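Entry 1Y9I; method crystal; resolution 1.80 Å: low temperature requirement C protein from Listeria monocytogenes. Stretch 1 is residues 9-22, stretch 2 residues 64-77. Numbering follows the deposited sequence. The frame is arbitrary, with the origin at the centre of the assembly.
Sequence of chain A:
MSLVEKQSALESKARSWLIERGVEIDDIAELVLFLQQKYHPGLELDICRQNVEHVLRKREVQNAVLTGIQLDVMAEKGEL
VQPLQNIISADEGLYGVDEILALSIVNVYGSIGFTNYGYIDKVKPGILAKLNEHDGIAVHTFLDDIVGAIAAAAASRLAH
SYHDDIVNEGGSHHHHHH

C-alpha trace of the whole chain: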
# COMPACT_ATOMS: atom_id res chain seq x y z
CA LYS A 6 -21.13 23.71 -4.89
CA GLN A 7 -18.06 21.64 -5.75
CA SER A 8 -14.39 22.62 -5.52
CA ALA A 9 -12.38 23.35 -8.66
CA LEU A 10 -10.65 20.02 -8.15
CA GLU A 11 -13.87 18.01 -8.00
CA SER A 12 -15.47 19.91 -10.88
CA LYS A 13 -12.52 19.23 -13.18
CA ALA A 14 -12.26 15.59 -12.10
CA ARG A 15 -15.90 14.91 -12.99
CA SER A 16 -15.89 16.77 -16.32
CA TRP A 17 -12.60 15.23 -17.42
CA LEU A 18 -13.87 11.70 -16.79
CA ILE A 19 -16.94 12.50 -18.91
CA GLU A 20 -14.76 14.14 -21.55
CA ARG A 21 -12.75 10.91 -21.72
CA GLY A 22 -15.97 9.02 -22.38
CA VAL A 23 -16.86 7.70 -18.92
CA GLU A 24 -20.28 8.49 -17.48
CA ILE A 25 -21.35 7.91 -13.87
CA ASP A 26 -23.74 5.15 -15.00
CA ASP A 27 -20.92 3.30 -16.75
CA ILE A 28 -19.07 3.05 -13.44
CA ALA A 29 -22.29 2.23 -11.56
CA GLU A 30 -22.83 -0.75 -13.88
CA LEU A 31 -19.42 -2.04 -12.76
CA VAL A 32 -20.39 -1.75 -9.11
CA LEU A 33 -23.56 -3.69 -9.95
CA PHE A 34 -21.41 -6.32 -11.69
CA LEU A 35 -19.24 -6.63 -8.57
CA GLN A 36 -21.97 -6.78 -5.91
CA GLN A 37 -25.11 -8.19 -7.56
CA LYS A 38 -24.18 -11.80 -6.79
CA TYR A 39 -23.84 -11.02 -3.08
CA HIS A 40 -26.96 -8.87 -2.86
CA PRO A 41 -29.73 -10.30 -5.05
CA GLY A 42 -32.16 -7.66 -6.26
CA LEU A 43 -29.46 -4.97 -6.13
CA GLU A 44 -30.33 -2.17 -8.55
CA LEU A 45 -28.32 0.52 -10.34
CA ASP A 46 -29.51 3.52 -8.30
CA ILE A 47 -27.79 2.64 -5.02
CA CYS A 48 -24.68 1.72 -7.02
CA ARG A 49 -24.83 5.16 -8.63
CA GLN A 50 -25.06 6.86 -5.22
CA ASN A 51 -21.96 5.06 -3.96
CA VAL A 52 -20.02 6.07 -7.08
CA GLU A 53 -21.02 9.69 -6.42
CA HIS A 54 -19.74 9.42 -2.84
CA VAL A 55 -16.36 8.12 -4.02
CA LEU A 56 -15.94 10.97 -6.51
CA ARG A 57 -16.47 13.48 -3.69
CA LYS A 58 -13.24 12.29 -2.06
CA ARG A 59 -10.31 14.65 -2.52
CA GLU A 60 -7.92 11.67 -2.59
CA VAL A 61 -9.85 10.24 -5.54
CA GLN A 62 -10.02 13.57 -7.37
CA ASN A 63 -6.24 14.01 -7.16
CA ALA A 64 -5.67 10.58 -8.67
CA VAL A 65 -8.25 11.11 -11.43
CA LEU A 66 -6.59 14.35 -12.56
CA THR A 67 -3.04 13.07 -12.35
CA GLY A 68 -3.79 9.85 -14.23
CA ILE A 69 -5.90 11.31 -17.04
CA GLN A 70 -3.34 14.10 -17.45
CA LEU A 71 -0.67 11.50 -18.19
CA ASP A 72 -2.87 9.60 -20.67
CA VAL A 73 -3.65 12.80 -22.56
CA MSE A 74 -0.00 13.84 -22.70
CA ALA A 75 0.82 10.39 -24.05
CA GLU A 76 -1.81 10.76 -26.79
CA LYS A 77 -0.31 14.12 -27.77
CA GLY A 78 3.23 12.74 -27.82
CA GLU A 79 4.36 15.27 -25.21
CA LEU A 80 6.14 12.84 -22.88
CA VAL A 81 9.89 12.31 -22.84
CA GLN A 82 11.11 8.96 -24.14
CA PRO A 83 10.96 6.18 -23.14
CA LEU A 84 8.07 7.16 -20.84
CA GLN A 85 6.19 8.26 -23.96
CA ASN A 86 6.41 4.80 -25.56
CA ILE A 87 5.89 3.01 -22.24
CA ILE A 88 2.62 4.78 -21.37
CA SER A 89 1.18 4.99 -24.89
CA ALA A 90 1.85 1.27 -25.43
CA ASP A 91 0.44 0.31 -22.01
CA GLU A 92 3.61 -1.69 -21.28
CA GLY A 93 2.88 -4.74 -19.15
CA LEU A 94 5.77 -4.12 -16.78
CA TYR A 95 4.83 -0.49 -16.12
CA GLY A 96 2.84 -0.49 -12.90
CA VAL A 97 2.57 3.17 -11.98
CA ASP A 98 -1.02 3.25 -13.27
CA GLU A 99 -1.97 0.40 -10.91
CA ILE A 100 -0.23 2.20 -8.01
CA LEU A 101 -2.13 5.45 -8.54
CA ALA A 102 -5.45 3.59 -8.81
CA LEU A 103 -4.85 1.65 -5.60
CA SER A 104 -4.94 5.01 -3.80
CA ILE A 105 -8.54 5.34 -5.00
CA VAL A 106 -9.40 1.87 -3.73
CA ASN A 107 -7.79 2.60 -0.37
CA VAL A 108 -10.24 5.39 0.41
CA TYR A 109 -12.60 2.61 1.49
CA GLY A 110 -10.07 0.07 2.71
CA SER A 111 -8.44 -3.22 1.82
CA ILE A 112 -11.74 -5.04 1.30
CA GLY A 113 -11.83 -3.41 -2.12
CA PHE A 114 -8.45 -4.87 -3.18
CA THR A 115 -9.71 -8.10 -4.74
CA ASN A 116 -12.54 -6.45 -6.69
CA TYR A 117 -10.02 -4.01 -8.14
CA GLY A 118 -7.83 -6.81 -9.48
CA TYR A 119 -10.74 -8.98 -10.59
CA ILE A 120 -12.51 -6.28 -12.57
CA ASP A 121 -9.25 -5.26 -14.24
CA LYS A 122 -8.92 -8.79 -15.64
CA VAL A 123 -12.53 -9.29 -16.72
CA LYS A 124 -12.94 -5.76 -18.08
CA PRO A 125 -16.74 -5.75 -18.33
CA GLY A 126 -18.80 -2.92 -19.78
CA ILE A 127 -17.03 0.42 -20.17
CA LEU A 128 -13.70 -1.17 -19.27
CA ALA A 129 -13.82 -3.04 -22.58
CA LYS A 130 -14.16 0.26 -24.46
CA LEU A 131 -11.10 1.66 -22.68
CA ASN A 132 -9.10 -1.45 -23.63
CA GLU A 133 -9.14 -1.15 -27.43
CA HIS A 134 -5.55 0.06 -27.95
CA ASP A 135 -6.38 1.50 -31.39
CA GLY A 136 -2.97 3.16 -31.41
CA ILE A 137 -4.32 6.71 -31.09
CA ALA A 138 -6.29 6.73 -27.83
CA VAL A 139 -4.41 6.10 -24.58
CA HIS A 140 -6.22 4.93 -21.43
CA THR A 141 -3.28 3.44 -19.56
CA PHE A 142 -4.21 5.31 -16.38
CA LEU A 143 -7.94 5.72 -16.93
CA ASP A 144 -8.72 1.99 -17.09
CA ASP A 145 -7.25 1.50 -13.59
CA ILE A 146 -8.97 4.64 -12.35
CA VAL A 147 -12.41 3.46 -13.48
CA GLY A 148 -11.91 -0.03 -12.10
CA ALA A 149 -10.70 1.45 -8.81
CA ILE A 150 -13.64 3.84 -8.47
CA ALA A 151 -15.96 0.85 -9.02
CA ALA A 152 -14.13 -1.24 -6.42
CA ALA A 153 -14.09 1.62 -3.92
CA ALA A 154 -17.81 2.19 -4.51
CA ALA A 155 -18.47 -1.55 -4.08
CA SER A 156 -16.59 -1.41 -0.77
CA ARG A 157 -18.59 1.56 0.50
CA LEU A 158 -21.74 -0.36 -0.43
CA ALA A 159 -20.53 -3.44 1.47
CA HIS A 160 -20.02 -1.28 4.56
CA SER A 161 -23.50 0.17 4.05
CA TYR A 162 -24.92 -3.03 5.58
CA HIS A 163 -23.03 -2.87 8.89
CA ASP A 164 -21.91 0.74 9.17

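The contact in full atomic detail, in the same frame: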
# COMPACT_ATOMS: atom_id res chain seq x y z
N ALA A 9 -12.91 23.31 -7.30
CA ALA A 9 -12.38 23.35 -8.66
C ALA A 9 -11.79 21.99 -9.00
O ALA A 9 -11.82 21.55 -10.15
CB ALA A 9 -11.31 24.43 -8.78
N LEU A 10 -11.25 21.34 -7.98
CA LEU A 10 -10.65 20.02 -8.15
C LEU A 10 -11.72 19.01 -8.52
O LEU A 10 -11.60 18.30 -9.51
CB LEU A 10 -9.95 19.60 -6.85
CG LEU A 10 -9.31 18.21 -6.80
CD1 LEU A 10 -8.31 18.06 -7.94
CD2 LEU A 10 -8.62 18.02 -5.45
N GLU A 11 -12.79 18.96 -7.73
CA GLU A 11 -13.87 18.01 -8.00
C GLU A 11 -14.54 18.27 -9.34
O GLU A 11 -14.81 17.34 -10.10
CB GLU A 11 -14.94 18.06 -6.89
CG GLU A 11 -15.91 16.88 -6.97
CD GLU A 11 -17.00 16.91 -5.90
OE1 GLU A 11 -16.71 17.34 -4.76
OE2 GLU A 11 -18.13 16.48 -6.20
N SER A 12 -14.83 19.54 -9.62
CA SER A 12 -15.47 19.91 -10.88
C SER A 12 -14.68 19.38 -12.07
O SER A 12 -15.24 18.73 -12.95
CB SER A 12 -15.59 21.43 -10.98
OG SER A 12 -16.41 21.95 -9.94
N LYS A 13 -13.38 19.67 -12.09
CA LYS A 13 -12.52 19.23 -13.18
C LYS A 13 -12.42 17.71 -13.27
O LYS A 13 -12.39 17.16 -14.37
CB LYS A 13 -11.12 19.84 -13.03
CG LYS A 13 -10.13 19.40 -14.09
CD LYS A 13 -10.55 19.82 -15.48
CE LYS A 13 -9.55 19.36 -16.53
NZ LYS A 13 -9.93 19.77 -17.91
N ALA A 14 -12.36 17.05 -12.13
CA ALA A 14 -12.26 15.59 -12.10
C ALA A 14 -13.47 14.97 -12.79
O ALA A 14 -13.33 14.10 -13.65
CB ALA A 14 -12.18 15.09 -10.66
N ARG A 15 -14.66 15.43 -12.41
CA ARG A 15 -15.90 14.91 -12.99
C ARG A 15 -16.02 15.18 -14.49
O ARG A 15 -16.34 14.27 -15.26
CB ARG A 15 -17.10 15.51 -12.25
CG ARG A 15 -17.26 15.04 -10.81
CD ARG A 15 -18.39 15.80 -10.13
NE ARG A 15 -18.67 15.32 -8.77
CZ ARG A 15 -19.32 14.19 -8.49
NH1 ARG A 15 -19.76 13.42 -9.47
NH2 ARG A 15 -19.53 13.84 -7.23
N SER A 16 -15.78 16.41 -14.91
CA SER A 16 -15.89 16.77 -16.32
C SER A 16 -14.84 16.09 -17.19
O SER A 16 -15.11 15.76 -18.35
CB SER A 16 -15.81 18.29 -16.50
OG SER A 16 -14.56 18.80 -16.07
N TRP A 17 -13.65 15.87 -16.64
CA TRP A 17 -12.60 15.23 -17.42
C TRP A 17 -12.93 13.76 -17.66
O TRP A 17 -12.68 13.24 -18.74
CB TRP A 17 -11.24 15.36 -16.74
CG TRP A 17 -10.11 15.56 -17.72
CD1 TRP A 17 -10.21 15.56 -19.09
CD2 TRP A 17 -8.73 15.81 -17.42
NE1 TRP A 17 -8.98 15.80 -19.65
CE2 TRP A 17 -8.05 15.95 -18.65
CE3 TRP A 17 -8.00 15.92 -16.23
CZ2 TRP A 17 -6.68 16.20 -18.73
CZ3 TRP A 17 -6.63 16.17 -16.31
CH2 TRP A 17 -5.99 16.30 -17.55
N LEU A 18 -13.48 13.10 -16.65
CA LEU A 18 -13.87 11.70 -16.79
C LEU A 18 -14.87 11.61 -17.95
O LEU A 18 -14.72 10.80 -18.86
CB LEU A 18 -14.53 11.18 -15.51
CG LEU A 18 -13.62 10.65 -14.39
CD1 LEU A 18 -14.44 10.42 -13.13
CD2 LEU A 18 -12.96 9.36 -14.85
N ILE A 19 -15.90 12.46 -17.89
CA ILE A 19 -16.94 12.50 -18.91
C ILE A 19 -16.35 12.81 -20.28
O ILE A 19 -16.71 12.19 -21.28
CB ILE A 19 -18.02 13.55 -18.55
CG1 ILE A 19 -18.76 13.10 -17.29
CG2 ILE A 19 -18.99 13.74 -19.73
CD1 ILE A 19 -19.75 14.11 -16.74
N GLU A 20 -15.43 13.76 -20.31
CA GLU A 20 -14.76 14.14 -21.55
C GLU A 20 -13.99 12.96 -22.14
O GLU A 20 -13.85 12.84 -23.36
CB GLU A 20 -13.81 15.32 -21.29
CG GLU A 20 -12.87 15.65 -22.44
CD GLU A 20 -12.10 16.93 -22.21
OE1 GLU A 20 -11.11 17.17 -22.94
OE2 GLU A 20 -12.47 17.70 -21.30
N ARG A 21 -13.49 12.08 -21.27
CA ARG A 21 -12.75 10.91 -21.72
C ARG A 21 -13.69 9.78 -22.13
O ARG A 21 -13.24 8.71 -22.56
CB ARG A 21 -11.77 10.44 -20.64
CG ARG A 21 -10.70 11.47 -20.31
CD ARG A 21 -9.86 11.83 -21.54
NE ARG A 21 -8.92 10.78 -21.90
CZ ARG A 21 -8.18 10.77 -23.00
NH1 ARG A 21 -8.28 11.77 -23.88
NH2 ARG A 21 -7.33 9.78 -23.22
N GLY A 22 -14.99 10.01 -21.98
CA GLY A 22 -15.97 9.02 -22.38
C GLY A 22 -16.55 8.14 -21.29
O GLY A 22 -17.19 7.13 -21.59
N ALA A 64 -6.11 11.69 -7.84
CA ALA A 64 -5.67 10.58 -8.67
C ALA A 64 -6.29 10.64 -10.06
O ALA A 64 -5.62 10.36 -11.05
CB ALA A 64 -6.02 9.25 -7.99
N VAL A 65 -7.57 11.00 -10.14
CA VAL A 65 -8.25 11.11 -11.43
C VAL A 65 -7.55 12.13 -12.33
O VAL A 65 -7.26 11.85 -13.49
CB VAL A 65 -9.74 11.52 -11.25
CG1 VAL A 65 -10.34 11.88 -12.60
CG2 VAL A 65 -10.53 10.37 -10.62
N LEU A 66 -7.26 13.31 -11.79
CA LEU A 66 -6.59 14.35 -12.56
C LEU A 66 -5.18 13.97 -12.98
O LEU A 66 -4.79 14.15 -14.13
CB LEU A 66 -6.54 15.67 -11.77
CG LEU A 66 -7.69 16.64 -12.02
CD1 LEU A 66 -9.00 15.97 -11.71
CD2 LEU A 66 -7.51 17.90 -11.17
N THR A 67 -4.41 13.44 -12.04
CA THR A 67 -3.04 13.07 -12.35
C THR A 67 -2.98 11.98 -13.42
O THR A 67 -2.23 12.10 -14.39
CB THR A 67 -2.30 12.61 -11.08
OG1 THR A 67 -2.40 13.64 -10.08
CG2 THR A 67 -0.83 12.35 -11.37
N GLY A 68 -3.79 10.94 -13.26
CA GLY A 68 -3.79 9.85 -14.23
C GLY A 68 -4.25 10.23 -15.63
O GLY A 68 -3.57 9.91 -16.61
N ILE A 69 -5.39 10.90 -15.73
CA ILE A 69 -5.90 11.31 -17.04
C ILE A 69 -4.92 12.26 -17.71
O ILE A 69 -4.71 12.20 -18.93
CB ILE A 69 -7.28 11.99 -16.92
CG1 ILE A 69 -8.32 11.00 -16.40
CG2 ILE A 69 -7.71 12.52 -18.29
CD1 ILE A 69 -9.72 11.58 -16.27
N GLN A 70 -4.31 13.14 -16.92
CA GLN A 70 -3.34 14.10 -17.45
C GLN A 70 -2.22 13.37 -18.18
O GLN A 70 -1.80 13.79 -19.26
CB GLN A 70 -2.74 14.93 -16.32
CG GLN A 70 -1.66 15.91 -16.76
CD GLN A 70 -2.18 16.96 -17.73
OE1 GLN A 70 -2.34 16.70 -18.93
NE2 GLN A 70 -2.45 18.15 -17.22
N LEU A 71 -1.73 12.28 -17.59
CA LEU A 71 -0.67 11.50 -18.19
C LEU A 71 -1.13 10.81 -19.47
O LEU A 71 -0.39 10.77 -20.46
CB LEU A 71 -0.11 10.48 -17.18
CG LEU A 71 0.74 11.09 -16.05
CD1 LEU A 71 1.04 10.03 -14.97
CD2 LEU A 71 2.04 11.64 -16.63
N ASP A 72 -2.34 10.25 -19.47
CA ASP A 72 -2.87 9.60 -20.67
C ASP A 72 -2.93 10.57 -21.84
O ASP A 72 -2.51 10.25 -22.96
CB ASP A 72 -4.30 9.09 -20.44
CG ASP A 72 -4.36 7.88 -19.55
OD1 ASP A 72 -3.31 7.24 -19.34
OD2 ASP A 72 -5.47 7.57 -19.07
N VAL A 73 -3.48 11.74 -21.57
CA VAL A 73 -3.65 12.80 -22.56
C VAL A 73 -2.31 13.27 -23.12
O VAL A 73 -2.18 13.47 -24.32
CB VAL A 73 -4.42 14.00 -21.94
CG1 VAL A 73 -4.48 15.17 -22.92
CG2 VAL A 73 -5.83 13.56 -21.56
N MSE A 74 -1.32 13.42 -22.25
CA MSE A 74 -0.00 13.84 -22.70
C MSE A 74 0.60 12.77 -23.59
O MSE A 74 1.30 13.07 -24.56
CB MSE A 74 0.91 14.12 -21.50
CG MSE A 74 0.53 15.37 -20.73
SE MSE A 74 0.61 16.94 -21.88
CE MSE A 74 0.72 18.32 -20.52
N ALA A 75 0.32 11.51 -23.27
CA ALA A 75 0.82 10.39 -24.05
C ALA A 75 0.19 10.39 -25.45
O ALA A 75 0.86 10.11 -26.45
CB ALA A 75 0.51 9.07 -23.33
N GLU A 76 -1.10 10.71 -25.51
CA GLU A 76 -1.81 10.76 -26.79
C GLU A 76 -1.25 11.86 -27.67
O GLU A 76 -1.20 11.72 -28.90
CB GLU A 76 -3.30 11.04 -26.59
CG GLU A 76 -4.06 10.01 -25.78
CD GLU A 76 -5.56 10.21 -25.87
OE1 GLU A 76 -6.01 11.37 -25.83
OE2 GLU A 76 -6.29 9.20 -25.98
N LYS A 77 -0.86 12.97 -27.05
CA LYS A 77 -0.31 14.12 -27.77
C LYS A 77 1.18 13.99 -28.08
O LYS A 77 1.75 14.84 -28.76
CB LYS A 77 -0.54 15.40 -26.97
CG LYS A 77 -2.00 15.79 -26.79
CD LYS A 77 -2.12 16.99 -25.87
CE LYS A 77 -3.57 17.38 -25.63
NZ LYS A 77 -3.67 18.47 -24.61
O HOH W 1 -7.72 8.52 -20.51

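A single indole, that of W17, enters the second helix as a knob, with its chi1 off the standard wells. Its CA-to-CB bond points toward the second helix, and the ring enters a hole made by L66, I69, Q70 and V73, which are the i, i+3, i+4 and i+7 positions of that helix. The chi1 of -143° lies between the standard wells, so the ring reaches this hole in an uncommon conformation. Over one ring face lies the methyl CG2 of I69, 3.6 Å from the centroid of the W17 five-membered ring and 15° off its normal, a CH-pi contact. The far end of the indole runs close to backbone: W17 CH2 is 3.4 Å from Q70 CA, and W17 CZ3 is 3.5 Å from L66 O. V73 CG2 adds a looser contact, 4.0 Å from W17 CZ2.

The reciprocal knob is L66, set among L10, K13, A14 and W17. Its CB leaves sideways, but the end of the chain bends nearer to the first helix, with chi1 at -93°, again between wells. L66 CD2 meets L10 CD1 at 3.3 Å, a tight methyl contact, while L66 CD1 lies 3.3 Å from A14 CA and 3.5 Å from A14 CB. Here the small residue suits its place: the CA atoms of A14 and L66 are only 5.8 Å apart, and with no more than a methyl on A14 the leucine can lie directly against the backbone. One turn on, where tryptophan faces isoleucine, the CA atoms of W17 and I69 stand 7.8 Å apart. The helices run in broadly the same direction, their axes at 43° with a closest approach of 9.2 Å.

V65 and L18 fill the flank of this core, L18 CG lying 3.9 Å from V65 CG1. I69 is shared by three residues: its CG2 lies over the W17 ring and against R21 CG, and its CD1 lies 4.2 Å from L18 CD2 and also beside W17 CB.

Polar chemistry is kept for the C-terminal end. R21 follows the first helix, and its side chain folds through three successive m rotamers to bring the guanidinium to E76. The pairing is two-pronged: R21 NH1 donates to E76 OE1 and R21 NH2 to E76 OE2, both at 3.0 Å, forming a salt bridge. The carboxylate approaches near the guanidinium plane, as the N-H directions require, leaving a face for V73 CG2, 3.8 Å from R21 NH1. The aliphatic part is also used, since R21 CG packs 3.8 Å from I69 CG2. A water extends the network, accepting from R21 NE at 2.9 Å and donating to D72 OD2 at 2.8 Å.

G22 ends the first helix in a Schellman motif, its positive phi being one that a CB would jam against the preceding carbonyl. E11 and R15 point away from the partner and form a salt bridge within their own helix, R15 NE to E11 OE2 at 2.9 Å. The two stretches bury 626 Å² between them, both sides summed, with W17 and L66 among the buried residues and R21 and E76 partly exposed.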